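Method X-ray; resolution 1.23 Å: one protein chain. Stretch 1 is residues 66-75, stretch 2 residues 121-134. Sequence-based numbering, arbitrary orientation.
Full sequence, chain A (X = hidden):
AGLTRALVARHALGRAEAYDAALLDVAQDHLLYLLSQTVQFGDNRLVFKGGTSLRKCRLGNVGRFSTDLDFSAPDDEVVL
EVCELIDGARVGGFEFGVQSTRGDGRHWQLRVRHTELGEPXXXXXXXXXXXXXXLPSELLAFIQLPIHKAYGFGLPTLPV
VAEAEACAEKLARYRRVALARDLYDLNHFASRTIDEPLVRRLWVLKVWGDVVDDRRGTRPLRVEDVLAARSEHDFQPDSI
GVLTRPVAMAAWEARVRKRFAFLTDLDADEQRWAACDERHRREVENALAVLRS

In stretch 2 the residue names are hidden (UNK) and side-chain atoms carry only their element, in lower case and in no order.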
ATOM      1  N   SER A  66       6.285  -6.004   3.680  1.00 14.28           N
ATOM      2  CA  SER A  66       5.678  -4.684   3.784  1.00 13.96           C
ATOM      3  C   SER A  66       4.986  -4.594   5.135  1.00 15.16           C
ATOM      4  O   SER A  66       4.230  -5.501   5.505  1.00 16.58           O
ATOM      5  CB  SER A  66       4.682  -4.498   2.635  1.00 16.22           C
ATOM      6  OG  SER A  66       4.218  -3.169   2.537  1.00 17.97           O
ATOM      7  N   THR A  67       5.243  -3.511   5.868  1.00 13.62           N
ATOM      8  CA  THR A  67       4.952  -3.465   7.298  1.00 16.75           C
ATOM      9  C   THR A  67       3.676  -2.718   7.632  1.00 20.14           C
ATOM     10  O   THR A  67       3.299  -2.664   8.813  1.00 21.27           O
ATOM     11  CB  THR A  67       6.091  -2.781   8.056  1.00 16.31           C
ATOM     12  OG1 THR A  67       6.145  -1.398   7.672  1.00 17.85           O
ATOM     13  CG2 THR A  67       7.422  -3.455   7.760  1.00 18.07           C
ATOM     14  N   ASP A  68       3.036  -2.101   6.657  1.00 15.85           N
ATOM     15  CA  ASP A  68       1.824  -1.360   6.932  1.00 18.30           C
ATOM     16  C   ASP A  68       0.614  -2.109   6.400  1.00 17.58           C
ATOM     17  O   ASP A  68       0.714  -3.005   5.560  1.00 22.71           O
ATOM     18  CB  ASP A  68       1.888   0.085   6.411  1.00 20.07           C
ATOM     19  CG  ASP A  68       2.342   0.199   4.956  1.00 26.76           C
ATOM     20  OD1 ASP A  68       2.809  -0.795   4.348  1.00 24.96           O
ATOM     21  OD2 ASP A  68       2.236   1.328   4.415  1.00 30.48           O
ATOM     22  N   LEU A  69      -0.530  -1.800   6.962  1.00 15.80           N
ATOM     23  CA  LEU A  69      -1.797  -2.244   6.417  1.00 15.45           C
ATOM     24  C   LEU A  69      -2.580  -0.992   6.081  1.00 16.42           C
ATOM     25  O   LEU A  69      -2.801  -0.149   6.954  1.00 20.10           O
ATOM     26  CB  LEU A  69      -2.543  -3.102   7.434  1.00 17.15           C
ATOM     27  CG  LEU A  69      -1.945  -4.499   7.644  1.00 18.85           C
ATOM     28  CD1 LEU A  69      -2.662  -5.214   8.769  1.00 19.09           C
ATOM     29  CD2 LEU A  69      -2.008  -5.338   6.367  1.00 18.00           C
ATOM     30  N   ASP A  70      -2.940  -0.836   4.815  1.00 14.06           N
ATOM     31  CA  ASP A  70      -3.642   0.345   4.344  1.00 14.44           C
ATOM     32  C   ASP A  70      -4.984  -0.090   3.788  1.00 12.12           C
ATOM     33  O   ASP A  70      -5.068  -1.075   3.050  1.00 12.77           O
ATOM     34  CB  ASP A  70      -2.879   1.014   3.206  1.00 14.38           C
ATOM     35  CG  ASP A  70      -1.551   1.597   3.646  1.00 23.85           C
ATOM     36  OD1 ASP A  70      -1.498   2.221   4.725  1.00 31.83           O
ATOM     37  OD2 ASP A  70      -0.559   1.457   2.896  1.00 29.91           O
ATOM     38  N   PHE A  71      -6.028   0.652   4.135  1.00 12.36           N
ATOM     39  CA  PHE A  71      -7.363   0.392   3.639  1.00 12.51           C
ATOM     40  C   PHE A  71      -7.974   1.695   3.170  1.00 11.93           C
ATOM     41  O   PHE A  71      -7.659   2.773   3.689  1.00 14.63           O
ATOM     42  CB  PHE A  71      -8.280  -0.190   4.719  1.00 13.97           C
ATOM     43  CG  PHE A  71      -7.772  -1.454   5.322  1.00 11.95           C
ATOM     44  CD1 PHE A  71      -8.048  -2.675   4.731  1.00 12.83           C
ATOM     45  CD2 PHE A  71      -7.010  -1.432   6.482  1.00 14.82           C
ATOM     46  CE1 PHE A  71      -7.572  -3.862   5.280  1.00 14.38           C
ATOM     47  CE2 PHE A  71      -6.531  -2.613   7.038  1.00 14.75           C
ATOM     48  CZ  PHE A  71      -6.801  -3.827   6.435  1.00 14.71           C
ATOM     49  N   SER A  72      -8.865   1.588   2.190  1.00 12.29           N
ATOM     50  CA  SER A  72      -9.778   2.675   1.883  1.00 13.24           C
ATOM     51  C   SER A  72     -11.049   2.414   2.673  1.00 12.67           C
ATOM     52  O   SER A  72     -11.642   1.332   2.559  1.00 13.45           O
ATOM     53  CB  SER A  72     -10.087   2.729   0.392  1.00 15.87           C
ATOM     54  OG  SER A  72     -11.123   3.666   0.142  1.00 15.40           O
ATOM     55  N   ALA A  73     -11.448   3.382   3.492  1.00 12.46           N
ATOM     56  CA  ALA A  73     -12.639   3.246   4.331  1.00 13.29           C
ATOM     57  C   ALA A  73     -13.234   4.623   4.519  1.00 13.62           C
ATOM     58  O   ALA A  73     -12.908   5.337   5.474  1.00 13.45           O
ATOM     59  CB  ALA A  73     -12.299   2.623   5.685  1.00 14.23           C
ATOM     60  N   PRO A  74     -14.144   5.037   3.629  1.00 13.49           N
ATOM     61  CA  PRO A  74     -14.679   6.404   3.724  1.00 16.44           C
ATOM     62  C   PRO A  74     -15.462   6.708   4.997  1.00 17.10           C
ATOM     63  O   PRO A  74     -15.582   7.890   5.349  1.00 20.06           O
ATOM     64  CB  PRO A  74     -15.567   6.518   2.476  1.00 15.64           C
ATOM     65  CG  PRO A  74     -14.972   5.537   1.503  1.00 21.70           C
ATOM     66  CD  PRO A  74     -14.508   4.383   2.355  1.00 16.05           C
ATOM     67  N   ASP A  75     -16.009   5.710   5.690  1.00 15.86           N
ATOM     68  CA  ASP A  75     -16.922   5.941   6.806  1.00 16.58           C
ATOM     69  C   ASP A  75     -16.174   5.748   8.122  1.00 16.38           C
ATOM     70  O   ASP A  75     -15.625   4.673   8.377  1.00 14.22           O
ATOM     71  CB  ASP A  75     -18.100   4.969   6.717  1.00 19.16           C
ATOM     72  CG  ASP A  75     -19.207   5.266   7.734  1.00 28.21           C
ATOM     73  OD1 ASP A  75     -18.990   6.069   8.663  1.00 33.30           O
ATOM     74  OD2 ASP A  75     -20.311   4.693   7.586  1.00 35.45           O
ATOM     75  N   UNK A 121      10.191  -6.663  16.658  1.00 28.53           N
ATOM     76  CA  UNK A 121      10.559  -5.299  17.036  1.00 31.16           C
ATOM     77  C   UNK A 121      10.607  -4.361  15.841  1.00 29.41           C
ATOM     78  O   UNK A 121      11.495  -3.513  15.729  1.00 34.92           O
ATOM     79  c   UNK A 121      11.884  -5.309  17.791  1.00 34.85           C
ATOM     80  c   UNK A 121      13.876  -8.716  17.646  1.00 42.74           C
ATOM     81  c   UNK A 121      11.868  -6.209  19.020  1.00 38.84           C
ATOM     82  n   UNK A 121      13.789  -7.431  17.980  1.00 42.69           N
ATOM     83  n   UNK A 121      13.391  -9.651  18.453  1.00 44.51           N
ATOM     84  c   UNK A 121      13.193  -6.942  19.223  1.00 44.44           C
ATOM     85  n   UNK A 121      14.439  -9.069  16.496  1.00 44.97           N
ATOM     86  N   UNK A 122       9.657  -4.500  14.929  1.00 28.26           N
ATOM     87  CA  UNK A 122       9.627  -3.733  13.694  1.00 23.91           C
ATOM     88  C   UNK A 122       8.414  -2.815  13.724  1.00 20.78           C
ATOM     89  O   UNK A 122       7.361  -3.156  14.272  1.00 26.22           O
ATOM     90  c   UNK A 122       9.952  -4.825   9.962  1.00 27.00           C
ATOM     91  c   UNK A 122       9.602  -4.690  12.480  1.00 22.88           C
ATOM     92  c   UNK A 122       8.382  -5.588  12.525  1.00 23.53           C
ATOM     93  c   UNK A 122       9.691  -3.923  11.160  1.00 23.20           C
ATOM     94  N   UNK A 123       8.580  -1.624  13.151  1.00 18.33           N
ATOM     95  CA  UNK A 123       7.503  -0.644  13.108  1.00 17.93           C
ATOM     96  C   UNK A 123       6.429  -1.117  12.140  1.00 15.22           C
ATOM     97  O   UNK A 123       6.713  -1.434  10.975  1.00 18.91           O
ATOM     98  c   UNK A 123       6.957   1.605  12.099  1.00 26.51           C
ATOM     99  c   UNK A 123       8.766   1.393  13.856  1.00 23.21           C
ATOM    100  c   UNK A 123       8.059   0.723  12.686  1.00 21.49           C
ATOM    101  N   UNK A 124       5.183  -1.163  12.620  1.00 15.70           N
ATOM    102  CA  UNK A 124       4.050  -1.579  11.811  1.00 16.87           C
ATOM    103  C   UNK A 124       2.881  -0.653  12.090  1.00 17.79           C
ATOM    104  O   UNK A 124       2.729  -0.127  13.193  1.00 14.64           O
ATOM    105  c   UNK A 124       3.655  -3.025  12.112  1.00 17.90           C
ATOM    106  N   UNK A 125       2.039  -0.471  11.088  1.00 17.33           N
ATOM    107  CA  UNK A 125       0.965   0.497  11.200  1.00 18.25           C
ATOM    108  C   UNK A 125      -0.267   0.011  10.458  1.00 17.74           C
ATOM    109  O   UNK A 125      -0.213  -0.917   9.646  1.00 17.43           O
ATOM    110  o   UNK A 125       1.872   1.706   9.328  1.00 24.51           O
ATOM    111  c   UNK A 125       1.391   1.853  10.652  1.00 19.22           C
ATOM    112  N   UNK A 126      -1.387   0.659  10.757  1.00 16.77           N
ATOM    113  CA  UNK A 126      -2.635   0.490  10.027  1.00 15.09           C
ATOM    114  C   UNK A 126      -3.156   1.885   9.730  1.00 17.75           C
ATOM    115  O   UNK A 126      -3.187   2.741  10.622  1.00 17.74           O
ATOM    116  c   UNK A 126      -3.665  -0.303  10.850  1.00 17.18           C
ATOM    117  c   UNK A 126      -3.058  -1.590  11.389  1.00 19.91           C
ATOM    118  c   UNK A 126      -4.896  -0.598  10.017  1.00 17.20           C
ATOM    119  N   UNK A 127      -3.554   2.126   8.483  1.00 15.70           N
ATOM    120  CA  UNK A 127      -4.044   3.440   8.091  1.00 16.38           C
ATOM    121  C   UNK A 127      -5.294   3.282   7.247  1.00 14.44           C
ATOM    122  O   UNK A 127      -5.398   2.345   6.447  1.00 15.45           O
ATOM    123  c   UNK A 127      -2.996   4.213   7.291  1.00 17.74           C
ATOM    124  o   UNK A 127      -2.491   7.594   5.989  1.00 40.02           O
ATOM    125  c   UNK A 127      -2.267   6.410   6.314  1.00 31.30           C
ATOM    126  o   UNK A 127      -1.226   5.795   5.997  1.00 37.81           O
ATOM    127  c   UNK A 127      -3.310   5.683   7.132  1.00 23.72           C
ATOM    128  N   UNK A 128      -6.227   4.221   7.401  1.00 13.40           N
ATOM    129  CA  UNK A 128      -7.526   4.172   6.740  1.00 12.30           C
ATOM    130  C   UNK A 128      -7.732   5.470   5.984  1.00 12.16           C
ATOM    131  O   UNK A 128      -7.936   6.523   6.601  1.00 13.58           O
ATOM    132  c   UNK A 128      -9.265   1.644   8.162  1.00 13.09           C
ATOM    133  c   UNK A 128      -7.823   2.710   9.725  1.00 13.26           C
ATOM    134  c   UNK A 128      -7.758   1.565  10.481  1.00 13.76           C
ATOM    135  c   UNK A 128      -8.637   4.021   7.766  1.00 12.16           C
ATOM    136  c   UNK A 128      -8.564   2.765   8.560  1.00 12.64           C
ATOM    137  c   UNK A 128      -8.452   0.449  10.075  1.00 14.07           C
ATOM    138  c   UNK A 128      -9.212   0.488   8.918  1.00 15.03           C
ATOM    139  N   UNK A 129      -7.703   5.396   4.657  1.00 12.64           N
ATOM    140  CA  UNK A 129      -7.914   6.571   3.828  1.00 13.11           C
ATOM    141  C   UNK A 129      -9.395   6.917   3.776  1.00 15.56           C
ATOM    142  O   UNK A 129     -10.257   6.031   3.728  1.00 14.68           O
ATOM    143  c   UNK A 129      -7.426   6.293   2.405  1.00 15.25           C
ATOM    144  N   UNK A 130      -9.689   8.217   3.773  1.00 14.40           N
ATOM    145  CA  UNK A 130     -11.059   8.707   3.723  1.00 15.37           C
ATOM    146  C   UNK A 130     -11.569   8.891   2.303  1.00 15.56           C
ATOM    147  O   UNK A 130     -12.768   8.713   2.059  1.00 17.28           O
ATOM    148  n   UNK A 130     -11.236  11.947   8.653  1.00 28.84           N
ATOM    149  c   UNK A 130     -12.082  11.788   7.643  1.00 25.70           C
ATOM    150  n   UNK A 130     -13.300  11.316   7.871  1.00 25.58           N
ATOM    151  c   UNK A 130     -12.554  10.543   4.665  1.00 25.42           C
ATOM    152  n   UNK A 130     -11.710  12.096   6.406  1.00 27.58           N
ATOM    153  c   UNK A 130     -11.144  10.054   4.444  1.00 18.97           C
ATOM    154  c   UNK A 130     -12.568  11.957   5.230  1.00 24.76           C
ATOM    155  N   UNK A 131     -10.694   9.271   1.370  1.00 18.26           N
ATOM    156  CA  UNK A 131     -11.144   9.597   0.024  1.00 20.34           C
ATOM    157  C   UNK A 131     -11.551   8.319  -0.694  1.00 20.89           C
ATOM    158  O   UNK A 131     -10.795   7.345  -0.686  1.00 22.50           O
ATOM    159  c   UNK A 131      -9.410  11.602  -2.856  1.00 27.80           C
ATOM    160  c   UNK A 131      -7.154  12.495  -2.393  1.00 24.33           C
ATOM    161  n   UNK A 131      -6.741  12.212  -3.629  1.00 19.79           N
ATOM    162  c   UNK A 131     -10.036  10.300  -0.759  1.00 21.01           C
ATOM    163  n   UNK A 131      -6.315  13.046  -1.527  1.00 23.80           N
ATOM    164  n   UNK A 131      -8.398  12.226  -2.010  1.00 27.29           N
ATOM    165  c   UNK A 131     -10.537  10.989  -2.030  1.00 23.46           C
ATOM    166  N   UNK A 132     -12.726   8.273  -1.308  1.00 20.18           N
ATOM    167  CA  UNK A 132     -13.131   7.055  -2.017  1.00 20.11           C
ATOM    168  C   UNK A 132     -12.166   6.706  -3.147  1.00 18.03           C
ATOM    169  O   UNK A 132     -11.610   7.581  -3.816  1.00 18.98           O
ATOM    170  c   UNK A 132     -15.007   8.522  -1.673  1.00 26.52           C
ATOM    171  c   UNK A 132     -13.783   9.299  -1.298  1.00 20.68           C
ATOM    172  c   UNK A 132     -14.518   7.411  -2.568  1.00 23.22           C
ATOM    173  N   UNK A 133     -11.975   5.406  -3.353  1.00 16.78           N
ATOM    174  CA  UNK A 133     -11.238   4.935  -4.518  1.00 15.66           C
ATOM    175  C   UNK A 133     -12.003   5.266  -5.790  1.00 16.60           C
ATOM    176  O   UNK A 133     -13.233   5.366  -5.802  1.00 18.62           O
ATOM    177  c   UNK A 133      -9.933   1.506  -3.269  1.00 17.41           C
ATOM    178  c   UNK A 133     -10.034   3.013  -3.351  1.00 15.36           C
ATOM    179  c   UNK A 133      -8.647   3.622  -3.567  1.00 17.44           C
ATOM    180  c   UNK A 133     -11.010   3.429  -4.449  1.00 16.51           C
ATOM    181  N   UNK A 134     -11.256   5.434  -6.872  1.00 15.67           N
ATOM    182  CA  UNK A 134     -11.855   5.817  -8.140  1.00 15.77           C
ATOM    183  C   UNK A 134     -12.379   4.625  -8.926  1.00 16.57           C
ATOM    184  O   UNK A 134     -13.367   4.765  -9.650  1.00 18.75           O
ATOM    185  c   UNK A 134     -10.834   6.571  -8.994  1.00 17.44           C
TER
HETATM  186  O   HOH W   1       1.099  -3.898   9.569  1.00 18.70           O
HETATM  187  O   HOH W   2       4.605   0.617   9.124  1.00 28.21           O
HETATM  188  O   HOH W   3      -0.305   2.228   7.274  1.00 27.71           O
HETATM  189  O   HOH W   4     -13.284   3.752  -1.390  1.00 20.00           O

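Position 121 carries three carbons, a nitrogen, and a carbon bearing two more nitrogens, a guanidinium: Arg121, which makes no contact with stretch 1. Position 122 has four carbons, forked at the first with one arm two carbons long, hence Ile122; its CD1 lies 3.6 Å from Thr67 CG2. At 123, one carbon carries two others, giving Val123, whose backbone O sits 3.3 Å from Thr67 CB. Position 124 has a single carbon and is Ala124; its CA approaches Thr67 O at 3.3 Å.

Position 125 shows one carbon, then one oxygen, beside the CB of Asp68. This is Ser125, with OG 3.3 Å from Asp68 CB. Water 2 links that OG (2.9 Å) to Thr67 OG1 (2.9 Å from the water O), and water 3 links it (3.0 Å) to Asp70 OD1 (2.8 Å from the water O). Position 126 has three carbons forked at the first: Val126, with CG1 at the edge of the Phe71 ring, 4.0 Å from CE2.

At 127 three carbons run out extended and the third carries two oxygens, a carboxylate: Glu127. Its OE2 lies 3.8 Å from Asp70 OD1, a proximity of like charges rather than an attraction. Position 128 has one carbon, then a ring of six carbons with no heteroatom: Phe128. Its ring and that of Phe71 are near parallel (22°) but slid apart, centroids 5.6 Å distant, so they barely overlap; CD2 also meets Ala73 CB at 4.0 Å.

Position 129 holds one carbon and is Ala129. Positions 130 and 131 each end in a guanidinium after three carbons and a nitrogen, so they are Arg130 and Arg131; in both, CA-to-CB points away from stretch 1. At 132 three carbons close onto the backbone N: Pro132, its CG 4.4 Å from Pro74 CG. Position 133 has four carbons forked at the second, Leu133, with CG 3.7 Å from Ser72 OG; water 4 joins that OG (2.7 Å) to Leu133 N (2.9 Å). The single carbon at 134 marks Ala134, out of reach.

The contact is a parallel strand pair, axes inclined by 12°. Leu69 N to Ser125 O (2.8 Å), Glu127 N to Leu69 O (2.8 Å), Phe71 N to Glu127 O (2.9 Å), Ala129 N to Phe71 O (2.8 Å) and Ala73 N to Ala129 O (2.9 Å) are hydrogen bonds; Ser125 N to Thr67 O (3.4 Å) is a weak one. Alternation puts Leu69, Phe71, Val126 and Phe128 on one apolar face, and Asp68, Asp70, Ser72, Ser125, Glu127 and Ala129 on the other, where waters bridge polar groups.

Stretch 2, residues 121-134: RIVASVEFARRPLA
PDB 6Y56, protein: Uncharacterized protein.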